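Local coordinates for DNA repair protein RAD2 (Saccharomyces cerevisiae, PDB 4Q0W), which acts as a magnesium-dependent single-stranded DNA endonuclease essential for the incision step of nucleotide excision repair in yeast, at residues E235-Q238 with Y244-G247; K267-W272 with K291-K296; P334-L339 with E356-L361. All coordinates share one frame; numbering follows the deposited sequence. Where two conformers were deposited one is given.

Contact 1. Residues E235-Q238 with Y244-G247; sequences ELAQ and YTNG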
loop_
_atom_site.group_PDB
_atom_site.type_symbol
_atom_site.label_atom_id
_atom_site.label_comp_id
_atom_site.label_asym_id
_atom_site.label_seq_id
_atom_site.Cartn_x
_atom_site.Cartn_y
_atom_site.Cartn_z
ATOM N N GLU A 235 21.547 11.696 3.282
ATOM C CA GLU A 235 21.534 10.363 3.892
ATOM C C GLU A 235 20.162 9.712 3.768
ATOM O O GLU A 235 20.063 8.494 3.614
ATOM C CB GLU A 235 22.006 10.411 5.352
ATOM C CG GLU A 235 23.491 10.811 5.510
ATOM C CD GLU A 235 24.120 10.243 6.791
ATOM O OE1 GLU A 235 23.393 10.065 7.798
ATOM O OE2 GLU A 235 25.340 9.963 6.788
ATOM N N LEU A 236 19.101 10.517 3.838
ATOM C CA LEU A 236 17.761 10.030 3.486
ATOM C C LEU A 236 17.719 9.428 2.071
ATOM O O LEU A 236 17.070 8.399 1.835
ATOM C CB LEU A 236 16.735 11.161 3.575
ATOM C CG LEU A 236 16.167 11.575 4.921
ATOM C CD1 LEU A 236 15.249 12.813 4.735
ATOM C CD2 LEU A 236 15.394 10.401 5.569
ATOM N N ALA A 237 18.409 10.063 1.127
ATOM C CA ALA A 237 18.437 9.548 -0.243
ATOM C C ALA A 237 18.930 8.096 -0.236
ATOM O O ALA A 237 18.424 7.242 -0.976
ATOM C CB ALA A 237 19.315 10.414 -1.118
ATOM N N GLN A 238 19.898 7.809 0.630
ATOM C CA GLN A 238 20.470 6.463 0.693
ATOM C C GLN A 238 19.582 5.439 1.389
ATOM O O GLN A 238 19.904 4.246 1.426
ATOM C CB GLN A 238 21.856 6.518 1.338
ATOM C CG GLN A 238 22.847 7.245 0.444
ATOM C CD GLN A 238 24.102 7.637 1.168
ATOM O OE1 GLN A 238 24.981 6.807 1.403
ATOM N NE2 GLN A 238 24.197 8.912 1.536
ATOM N N TYR A 244 21.033 8.482 -7.508
ATOM C CA TYR A 244 22.437 8.212 -7.148
ATOM C C TYR A 244 22.634 7.014 -6.232
ATOM O O TYR A 244 23.775 6.690 -5.862
ATOM C CB TYR A 244 23.065 9.423 -6.458
ATOM C CG TYR A 244 23.420 10.576 -7.369
ATOM C CD1 TYR A 244 23.451 10.427 -8.741
ATOM C CD2 TYR A 244 23.753 11.814 -6.839
ATOM C CE1 TYR A 244 23.780 11.491 -9.574
ATOM C CE2 TYR A 244 24.084 12.874 -7.654
ATOM C CZ TYR A 244 24.095 12.704 -9.022
ATOM O OH TYR A 244 24.428 13.767 -9.830
ATOM N N THR A 245 21.530 6.380 -5.843
ATOM C CA THR A 245 21.564 5.236 -4.940
ATOM C C THR A 245 20.220 4.549 -5.009
ATOM O O THR A 245 19.181 5.213 -5.117
ATOM C CB THR A 245 21.843 5.663 -3.461
ATOM O OG1 THR A 245 21.576 4.564 -2.585
ATOM C CG2 THR A 245 20.950 6.855 -3.041
ATOM N N ASN A 246 20.236 3.220 -4.927
ATOM C CA ASN A 246 19.000 2.451 -4.903
ATOM C C ASN A 246 18.419 2.233 -3.495
ATOM O O ASN A 246 17.413 1.548 -3.331
ATOM C CB ASN A 246 19.182 1.143 -5.696
ATOM C CG ASN A 246 19.293 1.407 -7.201
ATOM O OD1 ASN A 246 18.482 2.152 -7.757
ATOM N ND2 ASN A 246 20.316 0.837 -7.855
ATOM N N GLY A 247 19.033 2.838 -2.483
ATOM C CA GLY A 247 18.439 2.834 -1.150
ATOM C C GLY A 247 18.290 1.456 -0.530
ATOM O O GLY A 247 18.968 0.508 -0.936
#
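Thr-245 is set with OG1 anti to its own backbone nitrogen (chi1 167°), and this rotation divides the work of its two branches: methyl CG2 is presented to Ala-237 and Gln-238 across the contact, whereas OG1 is turned to its own chain. There OG1 accepts from Gly-247 N two residues on, forming an ST turn, with an N-H...O angle of 166° that makes the bond nearly straight. The turn lies in the loop between helices 230-240 and 253-263, consistent with the helix-three-turn-helix (H3TH) element of this family.

Residues 235-238 supply the helical wall. CG2 of Thr-245 sits 3.3 Å from Ala-237 O and 3.8 Å from Gln-238 CA, so the methyl group rests mainly on backbone near the end of the helix. The Gln-238 side chain adds a lighter touch, its CG lying 4.0 Å from Thr-245 CG2, and the two side chains cross at about a right angle. The amide of Gln-238 is engaged beyond this contact: OE1 pairs with Ser-310 N and NE2 with Ile-234 O. Val-313 of helix 311-318 touches both Gln-238 and Thr-245.

No conventional hydrogen bond joins the segments, and the surface buried between them is small, 157 Å². Through the ST turn the chain reaches Gly-247, which with its positive phi lies against the backbone at Gln-238, the two CA atoms 4.5 Å apart. A calcium ligand and a separate potassium ion both lie nearby: the side chains of Ala-237 and Asp-194, the calcium ligand, are about 6 Å apart, and Gly-247 lies about 6 Å from the bound potassium ion. Gly-247 CA gives a C-H...O contact to Gln-238 O at 3.3 Å, with 156° at the hydrogen.

Contact 2. Residues K267-W272 with K291-K296; sequences KNFKDW and KDLRKK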
loop_
_atom_site.group_PDB
_atom_site.type_symbol
_atom_site.label_atom_id
_atom_site.label_comp_id
_atom_site.label_asym_id
_atom_site.label_seq_id
_atom_site.Cartn_x
_atom_site.Cartn_y
_atom_site.Cartn_z
ATOM N N LYS A 267 26.110 6.132 9.695
ATOM C CA LYS A 267 27.239 5.428 10.307
ATOM C C LYS A 267 26.813 4.861 11.658
ATOM O O LYS A 267 27.047 3.676 11.956
ATOM C CB LYS A 267 28.454 6.354 10.475
ATOM C CG LYS A 267 29.599 5.724 11.303
ATOM C CD LYS A 267 30.228 4.518 10.587
ATOM C CE LYS A 267 31.290 3.802 11.461
ATOM N NZ LYS A 267 32.186 4.748 12.213
ATOM N N ASN A 268 26.156 5.698 12.457
ATOM C CA ASN A 268 25.618 5.255 13.739
ATOM C C ASN A 268 24.591 4.141 13.572
ATOM O O ASN A 268 24.560 3.188 14.356
ATOM C CB ASN A 268 25.028 6.434 14.531
ATOM C CG ASN A 268 26.054 7.528 14.790
ATOM O OD1 ASN A 268 27.258 7.317 14.614
ATOM N ND2 ASN A 268 25.584 8.704 15.201
ATOM N N PHE A 269 23.746 4.268 12.554
ATOM C CA PHE A 269 22.746 3.249 12.251
ATOM C C PHE A 269 23.470 1.940 11.882
ATOM O O PHE A 269 23.164 0.878 12.436
ATOM C CB PHE A 269 21.823 3.772 11.130
ATOM C CG PHE A 269 20.908 2.737 10.511
ATOM C CD1 PHE A 269 20.030 1.986 11.284
ATOM C CD2 PHE A 269 20.891 2.564 9.130
ATOM C CE1 PHE A 269 19.170 1.040 10.685
ATOM C CE2 PHE A 269 20.041 1.625 8.521
ATOM C CZ PHE A 269 19.179 0.865 9.300
ATOM N N LYS A 270 24.447 2.023 10.978
ATOM C CA LYS A 270 25.182 0.832 10.555
ATOM C C LYS A 270 25.857 0.152 11.740
ATOM O O LYS A 270 25.696 -1.052 11.946
ATOM C CB LYS A 270 26.235 1.155 9.494
ATOM C CG LYS A 270 27.099 -0.072 9.143
ATOM C CD LYS A 270 28.033 0.182 7.963
ATOM C CE LYS A 270 29.159 1.159 8.310
ATOM N NZ LYS A 270 30.002 1.448 7.091
ATOM N N ASP A 271 26.590 0.933 12.530
ATOM C CA ASP A 271 27.289 0.388 13.696
ATOM C C ASP A 271 26.300 -0.328 14.626
ATOM O O ASP A 271 26.549 -1.456 15.072
ATOM C CB ASP A 271 28.059 1.490 14.445
ATOM C CG ASP A 271 29.280 1.980 13.674
ATOM O OD1 ASP A 271 29.747 1.269 12.757
ATOM O OD2 ASP A 271 29.775 3.089 13.979
ATOM N N TRP A 272 25.162 0.304 14.883
ATOM C CA TRP A 272 24.129 -0.321 15.711
ATOM C C TRP A 272 23.676 -1.679 15.166
ATOM O O TRP A 272 23.595 -2.669 15.899
ATOM C CB TRP A 272 22.909 0.592 15.836
ATOM C CG TRP A 272 21.720 -0.153 16.321
ATOM C CD1 TRP A 272 21.445 -0.513 17.620
ATOM C CD2 TRP A 272 20.646 -0.672 15.526
ATOM N NE1 TRP A 272 20.261 -1.215 17.672
ATOM C CE2 TRP A 272 19.749 -1.324 16.404
ATOM C CE3 TRP A 272 20.344 -0.631 14.164
ATOM C CZ2 TRP A 272 18.574 -1.932 15.957
ATOM C CZ3 TRP A 272 19.185 -1.245 13.721
ATOM C CH2 TRP A 272 18.312 -1.884 14.615
ATOM N N LYS A 291 14.459 -3.471 18.397
ATOM C CA LYS A 291 14.210 -4.898 18.199
ATOM C C LYS A 291 13.311 -5.130 16.981
ATOM O O LYS A 291 13.532 -6.065 16.202
ATOM C CB LYS A 291 13.592 -5.527 19.452
ATOM N N ASP A 292 12.308 -4.273 16.812
ATOM C CA ASP A 292 11.425 -4.358 15.653
ATOM C C ASP A 292 12.160 -3.979 14.362
ATOM O O ASP A 292 12.033 -4.659 13.338
ATOM C CB ASP A 292 10.202 -3.453 15.831
ATOM C CG ASP A 292 9.257 -3.938 16.923
ATOM O OD1 ASP A 292 9.356 -5.117 17.331
ATOM O OD2 ASP A 292 8.406 -3.129 17.363
ATOM N N LEU A 293 12.911 -2.881 14.405
ATOM C CA LEU A 293 13.670 -2.447 13.238
ATOM C C LEU A 293 14.677 -3.522 12.811
ATOM O O LEU A 293 14.798 -3.832 11.623
ATOM C CB LEU A 293 14.379 -1.124 13.518
ATOM C CG LEU A 293 15.325 -0.606 12.432
ATOM C CD1 LEU A 293 14.621 -0.504 11.090
ATOM C CD2 LEU A 293 15.901 0.738 12.845
ATOM N N ARG A 294 15.383 -4.099 13.780
ATOM C CA ARG A 294 16.370 -5.124 13.465
ATOM C C ARG A 294 15.715 -6.307 12.768
ATOM O O ARG A 294 16.199 -6.773 11.739
ATOM C CB ARG A 294 17.088 -5.610 14.717
ATOM C CG ARG A 294 18.141 -6.676 14.427
ATOM C CD ARG A 294 18.873 -7.094 15.697
ATOM N NE ARG A 294 19.534 -5.955 16.336
ATOM C CZ ARG A 294 20.709 -5.461 15.954
ATOM N NH1 ARG A 294 21.354 -5.992 14.923
ATOM N NH2 ARG A 294 21.238 -4.425 16.595
ATOM N N LYS A 295 14.610 -6.782 13.335
ATOM C CA LYS A 295 13.880 -7.905 12.761
ATOM C C LYS A 295 13.504 -7.618 11.310
ATOM O O LYS A 295 13.617 -8.486 10.441
ATOM C CB LYS A 295 12.630 -8.208 13.591
ATOM C CG LYS A 295 12.229 -9.675 13.598
ATOM C CD LYS A 295 11.571 -10.105 12.294
ATOM C CE LYS A 295 12.129 -11.436 11.810
ATOM N NZ LYS A 295 13.576 -11.335 11.460
ATOM N N LYS A 296 13.071 -6.392 11.050
ATOM C CA LYS A 296 12.717 -5.985 9.692
ATOM C C LYS A 296 13.916 -6.000 8.733
ATOM O O LYS A 296 13.805 -6.472 7.596
ATOM C CB LYS A 296 12.080 -4.595 9.706
ATOM C CG LYS A 296 11.764 -4.063 8.326
ATOM C CD LYS A 296 10.932 -2.798 8.416
ATOM C CE LYS A 296 10.664 -2.234 7.033
ATOM N NZ LYS A 296 9.853 -0.993 7.117
#
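Trp-272 and Arg-294 form the tight part of this contact. NH2 of Arg-294 lies over one face of the indole, toward its rim and 3.4 Å from Trp-272 CE2, while its CZ is 4.5 Å from the centroid of the six-membered ring. This is a cation-pi interaction, although the two planes are 46° apart and do not stack flat. A bend in the arginine chain (chi3 -59°) folds the guanidinium back over the ring, where Arg-294 NH2 also donates to Trp-272 O at 3.0 Å. The carbonyl oxygen lies in the guanidinium plane, but the donor stands well above the carbonyl plane. The other nitrogens are engaged too: NH1 bonds to Tyr-273 O and Gln-277 OE1, and NE pairs with Glu-286.

The axes of segments 267-272 and 291-296, on helices 266-278 and 288-299, cross at -81° and approach no nearer than 12.5 Å. Long side chains therefore span the gap in this helical, DNA-contacting part of the chain, which probably belongs to the H3TH region. Leu-293 packs beside the arginine: its CG is 3.9 Å from Trp-272 CH2, and its CD2 is 3.9 Å from Phe-269 CE1, meeting that ring obliquely. Phe-263 of helix 253-263 packs against all three of these apolar side chains. With an alanine in place of Trp-272, the guanidinium would probably lose the aromatic face beneath it and Leu-293 would be left beside a gap, even if the backbone carbonyl bond persisted.

Lys-291 and Lys-295 are looser: the first is partly exposed with no side-chain atoms modelled past CB, and the exposed second was deposited in two conformers. Toward the bound DNA, Asp-292 and Lys-295 pack on phosphates and Lys-296 on a sugar. NZ of Lys-296 is held by Gly-250 O.

Contact 3. Residues P334-L339 with E356-L361; sequences PDLDML and EILIPL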
loop_
_atom_site.group_PDB
_atom_site.type_symbol
_atom_site.label_atom_id
_atom_site.label_comp_id
_atom_site.label_asym_id
_atom_site.label_seq_id
_atom_site.Cartn_x
_atom_site.Cartn_y
_atom_site.Cartn_z
ATOM N N PRO A 334 11.833 40.417 -26.288
ATOM C CA PRO A 334 11.323 39.508 -27.322
ATOM C C PRO A 334 11.333 40.181 -28.692
ATOM O O PRO A 334 10.961 41.354 -28.803
ATOM C CB PRO A 334 9.883 39.247 -26.882
ATOM C CG PRO A 334 9.892 39.482 -25.394
ATOM C CD PRO A 334 10.907 40.560 -25.153
ATOM N N ASP A 335 11.787 39.450 -29.704
ATOM C CA ASP A 335 11.840 39.949 -31.072
ATOM C C ASP A 335 10.575 39.488 -31.795
ATOM O O ASP A 335 10.504 38.341 -32.253
ATOM C CB ASP A 335 13.080 39.388 -31.769
ATOM C CG ASP A 335 13.283 39.957 -33.167
ATOM O OD1 ASP A 335 12.282 40.229 -33.869
ATOM O OD2 ASP A 335 14.453 40.121 -33.566
ATOM N N LEU A 336 9.587 40.377 -31.899
ATOM C CA LEU A 336 8.282 40.018 -32.465
ATOM C C LEU A 336 8.397 39.490 -33.905
ATOM O O LEU A 336 7.775 38.474 -34.249
ATOM C CB LEU A 336 7.327 41.218 -32.415
ATOM C CG LEU A 336 5.902 40.934 -32.880
ATOM C CD1 LEU A 336 5.300 39.820 -32.040
ATOM C CD2 LEU A 336 5.034 42.177 -32.832
ATOM N N ASP A 337 9.190 40.177 -34.725
ATOM C CA ASP A 337 9.387 39.780 -36.122
ATOM C C ASP A 337 9.871 38.335 -36.212
ATOM O O ASP A 337 9.371 37.560 -37.027
ATOM C CB ASP A 337 10.408 40.695 -36.815
ATOM C CG ASP A 337 9.855 42.105 -37.094
ATOM O OD1 ASP A 337 8.746 42.424 -36.622
ATOM O OD2 ASP A 337 10.541 42.882 -37.788
ATOM N N MET A 338 10.840 37.977 -35.369
ATOM C CA MET A 338 11.466 36.654 -35.462
ATOM C C MET A 338 10.651 35.572 -34.760
ATOM O O MET A 338 10.711 34.399 -35.140
ATOM C CB MET A 338 12.907 36.684 -34.952
ATOM C CG MET A 338 13.834 37.557 -35.790
ATOM S SD MET A 338 13.848 37.095 -37.555
ATOM C CE MET A 338 14.884 35.630 -37.525
ATOM N N LEU A 339 9.879 35.965 -33.745
ATOM C CA LEU A 339 8.958 35.041 -33.096
ATOM C C LEU A 339 7.799 34.712 -34.047
ATOM O O LEU A 339 7.377 33.559 -34.145
ATOM C CB LEU A 339 8.435 35.626 -31.761
ATOM C CG LEU A 339 9.378 35.605 -30.541
ATOM C CD1 LEU A 339 8.809 36.424 -29.368
ATOM C CD2 LEU A 339 9.698 34.163 -30.079
ATOM N N GLU A 356 -1.453 38.311 -31.091
ATOM C CA GLU A 356 -2.512 38.393 -30.100
ATOM C C GLU A 356 -1.983 38.003 -28.724
ATOM O O GLU A 356 -2.383 38.579 -27.711
ATOM C CB GLU A 356 -3.660 37.484 -30.511
ATOM C CG GLU A 356 -4.855 37.514 -29.585
ATOM C CD GLU A 356 -6.025 36.745 -30.157
ATOM O OE1 GLU A 356 -5.814 35.996 -31.138
ATOM O OE2 GLU A 356 -7.153 36.896 -29.634
ATOM N N ILE A 357 -1.057 37.043 -28.704
ATOM C CA ILE A 357 -0.448 36.568 -27.463
ATOM C C ILE A 357 0.780 37.390 -27.071
ATOM O O ILE A 357 0.955 37.742 -25.906
ATOM C CB ILE A 357 -0.082 35.061 -27.565
ATOM C CG1 ILE A 357 -1.357 34.219 -27.678
ATOM C CG2 ILE A 357 0.740 34.613 -26.365
ATOM C CD1 ILE A 357 -1.135 32.802 -28.177
ATOM N N LEU A 358 1.620 37.717 -28.047
ATOM C CA LEU A 358 2.942 38.267 -27.756
ATOM C C LEU A 358 2.970 39.772 -27.478
ATOM O O LEU A 358 3.742 40.239 -26.634
ATOM C CB LEU A 358 3.921 37.925 -28.888
ATOM C CG LEU A 358 4.348 36.462 -29.035
ATOM C CD1 LEU A 358 5.224 36.292 -30.272
ATOM C CD2 LEU A 358 5.102 35.988 -27.778
ATOM N N ILE A 359 2.145 40.531 -28.192
ATOM C CA ILE A 359 2.129 41.990 -28.035
ATOM C C ILE A 359 1.865 42.466 -26.588
ATOM O O ILE A 359 2.592 43.336 -26.094
ATOM C CB ILE A 359 1.194 42.681 -29.076
ATOM C CG1 ILE A 359 1.808 42.587 -30.475
ATOM C CG2 ILE A 359 0.971 44.143 -28.724
ATOM C CD1 ILE A 359 0.882 43.045 -31.596
ATOM N N PRO A 360 0.850 41.895 -25.902
ATOM C CA PRO A 360 0.662 42.274 -24.491
ATOM C C PRO A 360 1.881 41.969 -23.613
ATOM O O PRO A 360 2.121 42.693 -22.646
ATOM C CB PRO A 360 -0.521 41.407 -24.043
ATOM C CG PRO A 360 -1.271 41.113 -25.298
ATOM C CD PRO A 360 -0.221 40.993 -26.371
ATOM N N LEU A 361 2.634 40.922 -23.948
ATOM C CA LEU A 361 3.831 40.550 -23.187
ATOM C C LEU A 361 4.992 41.519 -23.381
ATOM O O LEU A 361 5.834 41.669 -22.500
ATOM C CB LEU A 361 4.285 39.140 -23.559
ATOM C CG LEU A 361 3.735 37.969 -22.747
ATOM C CD1 LEU A 361 2.407 38.287 -22.079
ATOM C CD2 LEU A 361 3.611 36.727 -23.621
#
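Leu-358 faces both Leu-336 and Leu-339, and can be followed outward from its backbone. Leu-358 CB meets the CD1 methyl of Leu-336 at 3.9 Å. With CG anti to the carbonyl carbon (chi1 -70°), the branch carries its methyls on toward Leu-339. Leu-358 CD1 makes the closest approach, 3.6 Å from Leu-339 CB and 3.7 Å from Leu-339 CD1, and it also lies 3.9 Å from Leu-336 CD1. Leu-358 CD2 reaches Leu-339 CD1 at 4.1 Å. The CD2 methyl of Leu-336 touches CG1 of the exposed Ile-359 at 4.0 Å.

The contact joins two consecutive C-terminal helices, 336-347 and 351-361. Asp-335 is the N-cap of the first: Asp-335 OD1 accepts from Met-338 N at 3.1 Å, met from above the carboxylate plane. Phe-161 packs on Leu-339 and Leu-358, and Phe-58 of helix 52-66 packs on Leu-358, so the pair is fitted against the body of the nuclease.

Carbon meets carbon throughout, with no hydrogen bond between the segments, which is consistent with cohesion by van der Waals packing and partial exclusion of water, without the directional constraint of a polar link.

How the contacts relate
The three contacts follow one another along the chain. Contacts 1 and 2 are neighbours, their centres 17 Å apart and their nearest atoms about 5 Å apart. They are linked through helix 253-263, on which Leu-236, Phe-269 and Leu-293 all pack, and by the bond of Glu-235 OE1 to Leu-266 N. Contact 1 is nearer the active site, the side chain of Ala-237 being about 11 Å from the calcium ion. Contact 2 lies closer to the DNA, about 4 Å at the nearest atoms against about 8 Å for contact 1. Contact 3 is across the chain's centre, its own centre 45 Å from that of contact 1 and 61 Å from that of contact 2, its nearest atom about 18 Å from the DNA.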